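Local coordinates for protein glycerol-3-phosphate dehydrogenase [NAD(+)] (Dunaliella salina, PDB 6IUY) that probably reduces dihydroxyacetone phosphate to glycerol 3-phosphate with NADH and, through a second, phosphatase-like magnesium-binding domain, turns it into glycerol, at residues 488-491 / 492-496. Numbering follows the deposited sequence.
Sequences LRQG and LSEMR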
loop_
_atom_site.group_PDB
_atom_site.type_symbol
_atom_site.label_atom_id
_atom_site.label_comp_id
_atom_site.label_asym_id
_atom_site.label_seq_id
_atom_site.Cartn_x
_atom_site.Cartn_y
_atom_site.Cartn_z
ATOM N N LEU A 488 8.322 1.318 11.303
ATOM C CA LEU A 488 7.204 0.822 10.512
ATOM C C LEU A 488 7.480 0.857 9.004
ATOM O O LEU A 488 7.148 -0.106 8.271
ATOM C CB LEU A 488 5.932 1.608 10.830
ATOM C CG LEU A 488 5.123 0.833 11.897
ATOM C CD1 LEU A 488 5.958 0.682 13.172
ATOM C CD2 LEU A 488 3.790 1.505 12.189
ATOM N N ARG A 489 8.078 1.954 8.543
ATOM C CA ARG A 489 8.412 2.097 7.128
ATOM C C ARG A 489 9.348 0.986 6.685
ATOM O O ARG A 489 9.077 0.300 5.702
ATOM C CB ARG A 489 9.069 3.453 6.835
ATOM C CG ARG A 489 9.228 3.673 5.331
ATOM C CD ARG A 489 10.465 4.446 4.961
ATOM N NE ARG A 489 11.656 4.014 5.684
ATOM C CZ ARG A 489 12.412 2.982 5.340
ATOM N NH1 ARG A 489 12.079 2.241 4.295
ATOM N NH2 ARG A 489 13.499 2.682 6.053
ATOM N N GLN A 490 10.460 0.821 7.400
ATOM C CA GLN A 490 11.407 -0.230 7.071
ATOM C C GLN A 490 10.753 -1.624 7.199
ATOM O O GLN A 490 10.976 -2.528 6.381
ATOM C CB GLN A 490 12.625 -0.121 7.971
ATOM C CG GLN A 490 13.692 -1.177 7.715
ATOM C CD GLN A 490 14.397 -1.003 6.373
ATOM O OE1 GLN A 490 14.372 0.077 5.769
ATOM N NE2 GLN A 490 15.026 -2.070 5.901
ATOM N N GLY A 491 9.932 -1.791 8.227
ATOM C CA GLY A 491 9.250 -3.047 8.433
ATOM C C GLY A 491 8.343 -3.388 7.281
ATOM O O GLY A 491 8.347 -4.512 6.787
ATOM N N LEU A 492 7.549 -2.424 6.845
ATOM C CA LEU A 492 6.640 -2.670 5.738
ATOM C C LEU A 492 7.435 -2.997 4.476
ATOM O O LEU A 492 7.070 -3.887 3.697
ATOM C CB LEU A 492 5.736 -1.460 5.518
ATOM C CG LEU A 492 4.680 -1.604 4.432
ATOM C CD1 LEU A 492 3.842 -2.847 4.694
ATOM C CD2 LEU A 492 3.809 -0.342 4.385
ATOM N N SER A 493 8.553 -2.303 4.300
ATOM C CA SER A 493 9.380 -2.491 3.108
ATOM C C SER A 493 10.040 -3.872 3.108
ATOM O O SER A 493 10.219 -4.488 2.046
ATOM C CB SER A 493 10.421 -1.353 2.993
ATOM O OG SER A 493 11.708 -1.833 2.657
ATOM N N GLU A 494 10.376 -4.380 4.290
ATOM C CA GLU A 494 10.963 -5.719 4.363
ATOM C C GLU A 494 9.904 -6.831 4.274
ATOM O O GLU A 494 10.191 -7.905 3.776
ATOM C CB GLU A 494 11.775 -5.888 5.635
ATOM C CG GLU A 494 13.033 -5.078 5.661
ATOM C CD GLU A 494 13.881 -5.436 6.838
ATOM O OE1 GLU A 494 14.705 -4.594 7.271
ATOM O OE2 GLU A 494 13.711 -6.577 7.340
ATOM N N MET A 495 8.693 -6.572 4.755
ATOM C CA MET A 495 7.585 -7.494 4.534
ATOM C C MET A 495 7.423 -7.699 3.032
ATOM O O MET A 495 7.435 -8.834 2.532
ATOM C CB MET A 495 6.294 -6.952 5.151
ATOM C CG MET A 495 6.252 -7.052 6.680
ATOM S SD MET A 495 4.945 -6.049 7.430
ATOM C CE MET A 495 3.432 -6.716 6.716
ATOM N N ARG A 496 7.291 -6.570 2.336
ATOM C CA ARG A 496 7.236 -6.471 0.882
ATOM C C ARG A 496 8.336 -7.252 0.178
ATOM O O ARG A 496 8.074 -8.006 -0.748
ATOM C CB ARG A 496 7.323 -4.996 0.480
ATOM C CG ARG A 496 6.753 -4.701 -0.892
ATOM C CD ARG A 496 6.582 -3.218 -1.100
ATOM N NE ARG A 496 6.350 -2.885 -2.504
ATOM C CZ ARG A 496 7.216 -2.227 -3.274
ATOM N NH1 ARG A 496 8.377 -1.822 -2.774
ATOM N NH2 ARG A 496 6.909 -1.960 -4.544
#
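The amide of Gln-490 and the carboxylate of Glu-494 meet one turn apart on the helix, their planes turned 79° against each other. Gln-490 NE2 reaches Glu-494 OE1 at 2.9 Å; the N-H points almost straight at the oxygen (170°), which lies close to the amide plane and receives it on its anti lone pair. At the other end of the same amide, Gln-490 OE1 takes a bond in its carbonyl plane, on a lone pair, from Arg-489 NH2 at 2.8 Å, although that oxygen sits somewhat out of the guanidinium plane. The amide is thus gripped at both ends, which fixes its rotation and tells its oxygen from its nitrogen. Gln-490 CG lies anti to the backbone N, and a bend at chi2 (69°) swings the amide round to Glu-494. Ser-493 CB approaches the Arg-489 guanidinium obliquely, 4.2 Å from NH1. Beneath these groups runs ordinary alpha-helical bonding, including Leu-492 N to Leu-488 O at 2.8 Å. Gly-491 O accepts Met-495 N at 2.9 Å, and the CG of the same methionine lies 3.3 Å from that oxygen.

Glu-494 OE1 takes a second bond, from Leu-586 N, and OE2 takes one from Phe-587 N, both in the first turn of helix 585-594; those donors probably stabilise its negative charge. Gln-490 packs on Pro-585 and on Tyr-606 of helix 606-609, Leu-488 and Leu-492 pack against helix 514-526, and Met-495 lies against helix 454-477 beside the substrate-binding Lys-464. Arg-489 NE and Arg-496 NH2 form salt bridges to Glu-423, on strand 422-427, and Asp-509, both of the second subunit, so this helix of the helical C-terminal region lies at the dimer interface.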